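PDB 5B68: 4-alpha-glucanotransferase from Corynebacterium glutamicum, which belongs to the amylomaltase family, also called disproportionating enzymes, and combines an N-terminal beta-sandwich domain with a TIM-barrel domain. Local coordinates for residues V91-A97 and L148-R153; P428-P432 and Y482-D486; S530-F534 and L562-Y568. One frame throughout, in Å; residues are numbered along the deposited sequence.

Contact 1: V91-A97 and L148-R153; sequences VHDGSPA and LKSNER. With SO4 (sulfate ion), chain M.
Ser-150 OG sits at the hub of the contact. It donates to Pro-96 O at 2.6 Å, in the carbonyl plane and with a C=O...donor angle of 159°. It also accepts a hydrogen bond from a water, 2.7 Å from Ser-150 OG. Ser-95 OG lies 2.9 Å from Ser-150 OG as well, so the buried hydroxyl is closely surrounded by polar atoms. The same water takes the N-H groups of His-92 N and Arg-153 NE, tying both segments together through one molecule. Ser-95 OG in turn donates to His-92 O at 2.7 Å, a carbonyl that also accepts from Ser-95 N and closes the type II turn of 92-95. Across from it, residues 150-153 form a type II' turn, the two-residue hairpin between strands 142-150 and 153-162; the contact therefore joins a loop and a hairpin tip at one end of the N-terminal beta sandwich. Arg-153 reaches back from that tip: a bend about its CG-CD bond (chi3 -68°) lays the guanidinium flat on the His-92 ring, centres 3.7 Å apart and planes at 8°, while Arg-153 CD adds a CH-pi contact over the same ring. Ser-150 O lies over the rim of the other guanidinium face, and the imidazole meets Trp-128 edge-to-face. Along its edge the guanidinium holds a sulfate ion, probably from the crystallisation liquor, with two bonds, Arg-153 NH2 to O3 at 2.8 Å and Arg-153 NH1 to O4 at 2.9 Å. Asn-151 ND2 donates to sulfate O3 at 3.0 Å and, weakly, to O1. The amide oxygen of Asn-151 instead lies against CG and CD of Pro-96, the two side chains crossing at about a right angle.

Contact 2: P428-P432 and Y482-D486; sequences PPWHP and YIRFD
The ring of Phe-485 wedges against the extended 428-432 segment and makes the close part of this contact. Its rim meets Trp-430 O, which lies near the ring plane 3.4 Å from Phe-485 CZ, and Trp-430 CB packs 3.6 Å from Phe-485 CE1. Pro-432 covers the same corner obliquely: Pro-432 CG is 3.6 Å from Phe-485 CE1, and the CB and CG of this proline also rest on the carbonyl oxygen of Arg-484. With CG anti to the carbonyl carbon (chi1 -68°), the Phe-485 side chain swings across to the proline-rich segment although its CB does not point straight there. Across the two segments the approach is wider at Ile-483, whose CD1 stands 4.3 Å from Pro-429 CB and 4.4 Å from Pro-432 CG. No direct hydrogen bond crosses the interface. At the opposite end from Pro-429, a water bridges the backbones, donating to Pro-432 O at 3.1 Å and accepting from Asp-486 N at 3.0 Å; here Arg-484 and Asp-486 are exposed to solvent. The Trp-430 side chain leads away from Phe-485 and comes within about 3 Å, nearest atoms, of a glycerol probably from the crystallisation liquor. Strand 481-484 is an outermost strand of a four-stranded antiparallel sheet, and neighbouring strand 467-472 supplies Val-470, which touches both Pro-429 and Ile-483, and Leu-468 beside Phe-485. Helix 441-452 receives the Trp-430 indole on Pro-442 and Leu-446, while Asp-486 is the N-cap of helix 487-500.

Contact 3: S530-F534 and L562-Y568; sequences SILWF and LPPTAGY
Two neighbouring strands of the eight-stranded parallel barrel, 528-531 and 553-556, send out the connections that meet here: a 3-10 turn at 532-534, closed by the hydrogen bond from Phe-534 N to Ile-531 O, and the short helix that begins at Thr-565 after the N-cap Pro-564. Between them Trp-533 and Tyr-568 form a face-to-face stack, the tyrosine centroid 3.7 Å from that of the indole five-membered ring and the planes at 11°. Tyr-568 CE1 lies over the middle of the indole, 3.5 Å from Trp-533 CD2, and the two side chains slide past each other in opposite directions, which brings the phenol OH back beside Trp-533 CB. Tyr-568 reaches this position with its CG anti to the backbone N (chi1 -164°). Leu-532 CD2 lies toward the rim of the other indole face. At the indole edge, Thr-565 CG2 packs 3.8 Å from Trp-533 CZ2. Leu-562 CD1 lies near the indole plane by Trp-533 CD1, but closer to Phe-534 CZ, at 3.5 Å. A buried polar atom is satisfied by water: Trp-533 NE1 donates to one at 3.0 Å, and this water donates on to Pro-563 O at 2.7 Å and to Thr-565 OG1. The threonine hydroxyl is also hydrogen-bonded to Asp-652. Ile-601 of helix 587-607 and Leu-634 of helix 627-639 also touch Trp-533. Both segments follow the C-terminal ends of adjacent barrel strands, the face where TIM barrels carry their long loops.

How the contacts relate
The three contacts follow one another along the chain, none nested in or crossing another. Contact 1 comes first and closes a span of 50 residues, rich in strand and without helix, within the N-terminal beta sandwich. Contact 2 closes a span of 49 residues that mixes helix and strand, bringing the loop after strand 423-424 to the edge strand 481-484, whose backbone also bonds to Gly-15 and Ala-17 near the N terminus. Contact 3 closes the shortest span, 27 residues containing barrel strand 553-556. Centres of contacts 1 and 2, and of 2 and 3, lie 32 Å apart; contacts 1 and 3, with centres 62 Å apart, flank the chain's centre from opposite sides.

Contact 1: V91-A97 and L148-R153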
loop_
_atom_site.group_PDB
_atom_site.type_symbol
_atom_site.label_atom_id
_atom_site.label_comp_id
_atom_site.label_asym_id
_atom_site.label_seq_id
_atom_site.Cartn_x
_atom_site.Cartn_y
_atom_site.Cartn_z
ATOM N N VAL A 91 29.576 -9.123 -24.239
ATOM C CA VAL A 91 31.001 -8.760 -24.041
ATOM C C VAL A 91 31.615 -8.314 -25.390
ATOM O O VAL A 91 31.085 -8.647 -26.467
ATOM C CB VAL A 91 31.839 -9.919 -23.476
ATOM C CG1 VAL A 91 31.446 -10.257 -22.068
ATOM C CG2 VAL A 91 31.756 -11.157 -24.373
ATOM N N HIS A 92 32.735 -7.579 -25.348
ATOM C CA HIS A 92 33.479 -7.303 -26.599
ATOM C C HIS A 92 33.831 -8.668 -27.254
ATOM O O HIS A 92 34.271 -9.574 -26.588
ATOM C CB HIS A 92 34.760 -6.576 -26.297
ATOM C CG HIS A 92 34.573 -5.196 -25.773
ATOM N ND1 HIS A 92 33.351 -4.689 -25.374
ATOM C CD2 HIS A 92 35.477 -4.223 -25.517
ATOM C CE1 HIS A 92 33.516 -3.459 -24.901
ATOM N NE2 HIS A 92 34.794 -3.158 -24.979
ATOM N N ASP A 93 33.555 -8.809 -28.525
ATOM C CA ASP A 93 33.677 -10.096 -29.198
ATOM C C ASP A 93 35.122 -10.641 -29.093
ATOM O O ASP A 93 36.067 -9.905 -29.250
ATOM C CB ASP A 93 33.214 -9.974 -30.631
ATOM C CG ASP A 93 33.128 -11.307 -31.349
ATOM O OD1 ASP A 93 32.565 -12.301 -30.833
ATOM O OD2 ASP A 93 33.547 -11.319 -32.491
ATOM N N GLY A 94 35.256 -11.859 -28.591
ATOM C CA GLY A 94 36.568 -12.424 -28.347
ATOM C C GLY A 94 37.176 -12.168 -26.994
ATOM O O GLY A 94 38.206 -12.732 -26.697
ATOM N N SER A 95 36.534 -11.366 -26.127
ATOM C CA SER A 95 37.014 -11.219 -24.760
ATOM C C SER A 95 36.232 -12.234 -23.854
ATOM O O SER A 95 35.191 -12.788 -24.326
ATOM C CB SER A 95 36.855 -9.724 -24.342
ATOM O OG SER A 95 35.467 -9.434 -24.175
ATOM N N PRO A 96 36.706 -12.486 -22.608
ATOM C CA PRO A 96 36.106 -13.459 -21.675
ATOM C C PRO A 96 34.709 -13.010 -21.273
ATOM O O PRO A 96 34.446 -11.763 -21.232
ATOM C CB PRO A 96 37.005 -13.416 -20.495
ATOM C CG PRO A 96 38.321 -12.929 -21.002
ATOM C CD PRO A 96 37.960 -11.936 -22.028
ATOM N N ALA A 97 33.844 -14.011 -21.068
ATOM C CA ALA A 97 32.611 -13.823 -20.333
ATOM C C ALA A 97 32.631 -14.704 -19.074
ATOM O O ALA A 97 32.069 -15.795 -19.029
ATOM C CB ALA A 97 31.443 -14.108 -21.219
ATOM N N LEU A 148 30.001 -10.285 -13.586
ATOM C CA LEU A 148 30.639 -10.515 -14.871
ATOM C C LEU A 148 32.009 -9.841 -14.870
ATOM O O LEU A 148 32.146 -8.656 -14.530
ATOM C CB LEU A 148 29.811 -9.965 -15.994
ATOM C CG LEU A 148 30.423 -9.750 -17.378
ATOM C CD1 LEU A 148 30.721 -11.144 -17.890
ATOM C CD2 LEU A 148 29.639 -8.961 -18.412
ATOM N N LYS A 149 33.018 -10.632 -15.280
ATOM C CA LYS A 149 34.366 -10.082 -15.544
ATOM C C LYS A 149 34.734 -10.390 -16.987
ATOM O O LYS A 149 34.580 -11.520 -17.462
ATOM C CB LYS A 149 35.423 -10.589 -14.557
ATOM C CG LYS A 149 36.778 -9.943 -14.753
ATOM C CD LYS A 149 37.704 -10.243 -13.571
ATOM C CE LYS A 149 39.082 -9.647 -13.781
ATOM N NZ LYS A 149 39.694 -10.298 -14.984
ATOM N N SER A 150 35.174 -9.350 -17.700
ATOM C CA SER A 150 35.621 -9.450 -19.069
ATOM C C SER A 150 36.896 -8.631 -19.241
ATOM O O SER A 150 36.838 -7.436 -19.522
ATOM C CB SER A 150 34.504 -9.012 -19.993
ATOM O OG SER A 150 34.860 -9.156 -21.356
ATOM N N ASN A 151 38.052 -9.299 -19.014
ATOM C CA ASN A 151 39.338 -8.582 -18.830
ATOM C C ASN A 151 39.165 -7.489 -17.822
ATOM O O ASN A 151 38.768 -7.800 -16.706
ATOM C CB ASN A 151 39.908 -8.135 -20.141
ATOM C CG ASN A 151 40.232 -9.315 -21.043
ATOM O OD1 ASN A 151 40.552 -10.389 -20.538
ATOM N ND2 ASN A 151 40.070 -9.141 -22.394
ATOM N N GLU A 152 39.479 -6.242 -18.150
ATOM C CA GLU A 152 39.355 -5.164 -17.191
ATOM C C GLU A 152 37.921 -4.530 -17.073
ATOM O O GLU A 152 37.720 -3.563 -16.339
ATOM C CB GLU A 152 40.386 -4.068 -17.501
ATOM C CG GLU A 152 39.972 -3.037 -18.535
ATOM C CD GLU A 152 40.093 -3.464 -20.004
ATOM O OE1 GLU A 152 40.490 -4.644 -20.341
ATOM O OE2 GLU A 152 39.772 -2.554 -20.830
ATOM N N ARG A 153 36.966 -5.033 -17.842
ATOM C CA ARG A 153 35.593 -4.604 -17.716
ATOM C C ARG A 153 34.894 -5.520 -16.714
ATOM O O ARG A 153 35.162 -6.753 -16.617
ATOM C CB ARG A 153 34.901 -4.639 -19.053
ATOM C CG ARG A 153 35.464 -3.678 -20.064
ATOM C CD ARG A 153 34.856 -3.858 -21.466
ATOM N NE ARG A 153 35.257 -5.140 -22.098
ATOM C CZ ARG A 153 36.467 -5.417 -22.577
ATOM N NH1 ARG A 153 37.432 -4.495 -22.531
ATOM N NH2 ARG A 153 36.739 -6.650 -23.070
HETATM S S SO4 M . 40.360 -5.849 -24.014
HETATM O O1 SO4 M . 40.951 -6.034 -22.658
HETATM O O2 SO4 M . 41.391 -6.001 -25.054
HETATM O O3 SO4 M . 39.285 -6.872 -24.258
HETATM O O4 SO4 M . 39.883 -4.450 -24.162
HETATM O O HOH W 1 33.467 -7.155 -22.578
#

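Contact 2: P428-P432 and Y482-D486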
loop_
_atom_site.group_PDB
_atom_site.type_symbol
_atom_site.label_atom_id
_atom_site.label_comp_id
_atom_site.label_asym_id
_atom_site.label_seq_id
_atom_site.Cartn_x
_atom_site.Cartn_y
_atom_site.Cartn_z
ATOM N N PRO A 428 3.942 9.986 -8.618
ATOM C CA PRO A 428 4.877 9.653 -9.693
ATOM C C PRO A 428 5.096 8.145 -9.781
ATOM O O PRO A 428 5.319 7.507 -8.762
ATOM C CB PRO A 428 6.153 10.393 -9.276
ATOM C CG PRO A 428 6.127 10.414 -7.797
ATOM C CD PRO A 428 4.650 10.490 -7.437
ATOM N N PRO A 429 5.020 7.559 -10.977
ATOM C CA PRO A 429 5.166 6.105 -11.015
ATOM C C PRO A 429 6.613 5.698 -10.961
ATOM O O PRO A 429 7.495 6.428 -11.346
ATOM C CB PRO A 429 4.571 5.746 -12.352
ATOM C CG PRO A 429 4.787 6.945 -13.219
ATOM C CD PRO A 429 4.631 8.102 -12.286
ATOM N N TRP A 430 6.838 4.434 -10.659
ATOM C CA TRP A 430 8.148 3.865 -10.847
ATOM C C TRP A 430 8.498 3.978 -12.329
ATOM O O TRP A 430 7.645 3.915 -13.178
ATOM C CB TRP A 430 8.134 2.372 -10.556
ATOM C CG TRP A 430 7.908 1.901 -9.173
ATOM C CD1 TRP A 430 6.943 1.052 -8.767
ATOM C CD2 TRP A 430 8.721 2.149 -8.024
ATOM N NE1 TRP A 430 7.063 0.779 -7.438
ATOM C CE2 TRP A 430 8.155 1.438 -6.954
ATOM C CE3 TRP A 430 9.857 2.912 -7.791
ATOM C CZ2 TRP A 430 8.684 1.473 -5.681
ATOM C CZ3 TRP A 430 10.377 2.940 -6.528
ATOM C CH2 TRP A 430 9.791 2.232 -5.489
ATOM N N HIS A 431 9.772 4.150 -12.614
ATOM C CA HIS A 431 10.260 3.982 -13.945
ATOM C C HIS A 431 10.480 2.458 -14.139
ATOM O O HIS A 431 11.277 1.872 -13.398
ATOM C CB HIS A 431 11.599 4.748 -14.100
ATOM C CG HIS A 431 12.109 4.727 -15.494
ATOM N ND1 HIS A 431 12.225 5.846 -16.288
ATOM C CD2 HIS A 431 12.426 3.680 -16.282
ATOM C CE1 HIS A 431 12.605 5.478 -17.500
ATOM N NE2 HIS A 431 12.775 4.174 -17.506
ATOM N N PRO A 432 9.748 1.811 -15.079
ATOM C CA PRO A 432 9.853 0.360 -15.219
ATOM C C PRO A 432 11.254 -0.217 -15.470
ATOM O O PRO A 432 11.496 -1.364 -15.053
ATOM C CB PRO A 432 8.978 0.031 -16.401
ATOM C CG PRO A 432 8.045 1.216 -16.550
ATOM C CD PRO A 432 8.716 2.403 -15.935
ATOM N N TYR A 482 -1.609 3.185 -20.331
ATOM C CA TYR A 482 -1.010 2.221 -19.442
ATOM C C TYR A 482 0.472 2.090 -19.716
ATOM O O TYR A 482 0.887 2.098 -20.845
ATOM C CB TYR A 482 -1.673 0.856 -19.610
ATOM C CG TYR A 482 -2.989 0.782 -18.907
ATOM C CD1 TYR A 482 -3.037 0.624 -17.544
ATOM C CD2 TYR A 482 -4.181 0.947 -19.589
ATOM C CE1 TYR A 482 -4.224 0.591 -16.877
ATOM C CE2 TYR A 482 -5.381 0.915 -18.926
ATOM C CZ TYR A 482 -5.391 0.736 -17.568
ATOM O OH TYR A 482 -6.559 0.695 -16.879
ATOM N N ILE A 483 1.248 1.997 -18.657
ATOM C CA ILE A 483 2.645 1.541 -18.760
ATOM C C ILE A 483 2.755 0.227 -18.053
ATOM O O ILE A 483 2.225 0.056 -16.961
ATOM C CB ILE A 483 3.671 2.541 -18.206
ATOM C CG1 ILE A 483 3.380 2.932 -16.770
ATOM C CG2 ILE A 483 3.697 3.778 -19.079
ATOM C CD1 ILE A 483 4.489 3.861 -16.229
ATOM N N ARG A 484 3.429 -0.709 -18.699
ATOM C CA ARG A 484 3.642 -2.082 -18.215
ATOM C C ARG A 484 4.852 -2.209 -17.285
ATOM O O ARG A 484 5.882 -1.578 -17.537
ATOM C CB ARG A 484 3.805 -2.978 -19.469
ATOM C CG ARG A 484 4.226 -4.419 -19.268
ATOM C CD ARG A 484 3.857 -5.377 -20.414
ATOM N NE ARG A 484 4.170 -4.994 -21.799
ATOM C CZ ARG A 484 5.390 -4.831 -22.284
ATOM N NH1 ARG A 484 6.431 -4.949 -21.487
ATOM N NH2 ARG A 484 5.550 -4.542 -23.560
ATOM N N PHE A 485 4.752 -3.061 -16.244
ATOM C CA PHE A 485 5.865 -3.386 -15.369
ATOM C C PHE A 485 6.140 -4.841 -15.495
ATOM O O PHE A 485 5.309 -5.615 -15.997
ATOM C CB PHE A 485 5.571 -3.004 -13.904
ATOM C CG PHE A 485 5.505 -1.516 -13.714
ATOM C CD1 PHE A 485 6.662 -0.809 -13.443
ATOM C CD2 PHE A 485 4.316 -0.810 -13.817
ATOM C CE1 PHE A 485 6.618 0.562 -13.326
ATOM C CE2 PHE A 485 4.300 0.594 -13.717
ATOM C CZ PHE A 485 5.472 1.270 -13.473
ATOM N N ASP A 486 7.331 -5.238 -15.035
ATOM C CA ASP A 486 7.653 -6.633 -14.979
ATOM C C ASP A 486 6.981 -7.257 -13.759
ATOM O O ASP A 486 7.552 -7.226 -12.638
ATOM C CB ASP A 486 9.156 -6.846 -14.990
ATOM C CG ASP A 486 9.550 -8.306 -14.941
ATOM O OD1 ASP A 486 8.717 -9.273 -14.848
ATOM O OD2 ASP A 486 10.762 -8.498 -15.130
HETATM O O HOH W 2 9.414 -3.345 -14.002
#

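Contact 3: S530-F534 and L562-Y568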
loop_
_atom_site.group_PDB
_atom_site.type_symbol
_atom_site.label_atom_id
_atom_site.label_comp_id
_atom_site.label_asym_id
_atom_site.label_seq_id
_atom_site.Cartn_x
_atom_site.Cartn_y
_atom_site.Cartn_z
ATOM N N SER A 530 -13.031 -9.508 -1.454
ATOM C CA SER A 530 -14.463 -9.544 -1.739
ATOM C C SER A 530 -15.191 -8.652 -0.749
ATOM O O SER A 530 -14.953 -8.752 0.485
ATOM C CB SER A 530 -14.933 -10.938 -1.526
ATOM O OG SER A 530 -14.445 -11.868 -2.440
ATOM N N ILE A 531 -16.016 -7.757 -1.240
ATOM C CA ILE A 531 -16.716 -6.768 -0.403
ATOM C C ILE A 531 -18.218 -7.000 -0.627
ATOM O O ILE A 531 -18.716 -6.928 -1.772
ATOM C CB ILE A 531 -16.290 -5.329 -0.776
ATOM C CG1 ILE A 531 -14.786 -5.158 -0.554
ATOM C CG2 ILE A 531 -16.981 -4.269 0.089
ATOM C CD1 ILE A 531 -14.286 -3.778 -0.995
ATOM N N LEU A 532 -18.907 -7.356 0.448
ATOM C CA LEU A 532 -20.270 -7.899 0.322
ATOM C C LEU A 532 -21.127 -6.981 -0.600
ATOM O O LEU A 532 -21.733 -7.449 -1.525
ATOM C CB LEU A 532 -20.930 -7.939 1.712
ATOM C CG LEU A 532 -22.468 -8.102 1.671
ATOM C CD1 LEU A 532 -22.724 -9.569 1.519
ATOM C CD2 LEU A 532 -23.185 -7.566 2.864
ATOM N N TRP A 533 -21.114 -5.687 -0.354
ATOM C CA TRP A 533 -22.054 -4.781 -1.072
ATOM C C TRP A 533 -21.805 -4.741 -2.586
ATOM O O TRP A 533 -22.714 -4.429 -3.342
ATOM C CB TRP A 533 -22.000 -3.370 -0.525
ATOM C CG TRP A 533 -22.326 -3.168 0.867
ATOM C CD1 TRP A 533 -21.510 -2.642 1.822
ATOM C CD2 TRP A 533 -23.550 -3.509 1.528
ATOM N NE1 TRP A 533 -22.149 -2.586 3.023
ATOM C CE2 TRP A 533 -23.404 -3.128 2.883
ATOM C CE3 TRP A 533 -24.759 -4.069 1.101
ATOM C CZ2 TRP A 533 -24.426 -3.289 3.821
ATOM C CZ3 TRP A 533 -25.768 -4.273 2.041
ATOM C CH2 TRP A 533 -25.595 -3.889 3.378
ATOM N N PHE A 534 -20.583 -5.079 -3.021
ATOM C CA PHE A 534 -20.243 -5.100 -4.462
ATOM C C PHE A 534 -20.332 -6.426 -5.130
ATOM O O PHE A 534 -20.138 -6.506 -6.338
ATOM C CB PHE A 534 -18.821 -4.545 -4.676
ATOM C CG PHE A 534 -18.580 -3.215 -4.043
ATOM C CD1 PHE A 534 -19.550 -2.227 -4.039
ATOM C CD2 PHE A 534 -17.329 -2.906 -3.509
ATOM C CE1 PHE A 534 -19.309 -0.983 -3.464
ATOM C CE2 PHE A 534 -17.067 -1.644 -2.934
ATOM C CZ PHE A 534 -18.060 -0.679 -2.924
ATOM N N LEU A 562 -16.511 3.201 2.229
ATOM C CA LEU A 562 -17.980 3.161 2.224
ATOM C C LEU A 562 -18.507 3.665 3.542
ATOM O O LEU A 562 -17.804 3.674 4.585
ATOM C CB LEU A 562 -18.478 1.730 2.025
ATOM C CG LEU A 562 -18.374 1.263 0.608
ATOM C CD1 LEU A 562 -18.499 -0.252 0.532
ATOM C CD2 LEU A 562 -19.447 1.945 -0.228
ATOM N N PRO A 563 -19.759 4.090 3.553
ATOM C CA PRO A 563 -20.331 4.354 4.888
ATOM C C PRO A 563 -20.393 3.028 5.690
ATOM O O PRO A 563 -20.587 1.984 5.101
ATOM C CB PRO A 563 -21.737 4.875 4.550
ATOM C CG PRO A 563 -21.590 5.448 3.180
ATOM C CD PRO A 563 -20.719 4.425 2.481
ATOM N N PRO A 564 -20.114 3.076 6.975
ATOM C CA PRO A 564 -20.302 1.892 7.816
ATOM C C PRO A 564 -21.708 1.326 7.706
ATOM O O PRO A 564 -22.624 2.021 7.282
ATOM C CB PRO A 564 -20.060 2.401 9.177
ATOM C CG PRO A 564 -19.055 3.505 8.976
ATOM C CD PRO A 564 -19.589 4.203 7.765
ATOM N N THR A 565 -21.836 0.057 8.006
ATOM C CA THR A 565 -23.075 -0.675 7.682
ATOM C C THR A 565 -24.311 -0.069 8.347
ATOM O O THR A 565 -25.377 -0.090 7.721
ATOM C CB THR A 565 -22.907 -2.110 8.031
ATOM O OG1 THR A 565 -21.736 -2.594 7.387
ATOM C CG2 THR A 565 -24.092 -2.970 7.566
ATOM N N ALA A 566 -24.193 0.512 9.536
ATOM C CA ALA A 566 -25.381 1.129 10.153
ATOM C C ALA A 566 -25.873 2.298 9.297
ATOM O O ALA A 566 -27.084 2.534 9.181
ATOM C CB ALA A 566 -25.126 1.601 11.558
ATOM N N GLY A 567 -24.936 3.051 8.728
ATOM C CA GLY A 567 -25.284 4.142 7.767
ATOM C C GLY A 567 -25.736 3.641 6.420
ATOM O O GLY A 567 -26.752 4.123 5.873
ATOM N N TYR A 568 -25.036 2.629 5.909
ATOM C CA TYR A 568 -25.314 2.049 4.628
ATOM C C TYR A 568 -26.739 1.445 4.596
ATOM O O TYR A 568 -27.465 1.653 3.667
ATOM C CB TYR A 568 -24.304 0.968 4.298
ATOM C CG TYR A 568 -24.268 0.587 2.879
ATOM C CD1 TYR A 568 -25.261 -0.198 2.319
ATOM C CD2 TYR A 568 -23.254 1.044 2.031
ATOM C CE1 TYR A 568 -25.240 -0.548 0.993
ATOM C CE2 TYR A 568 -23.224 0.670 0.692
ATOM C CZ TYR A 568 -24.232 -0.105 0.175
ATOM O OH TYR A 568 -24.245 -0.497 -1.153
HETATM O O HOH W 3 -21.161 -0.651 5.026
#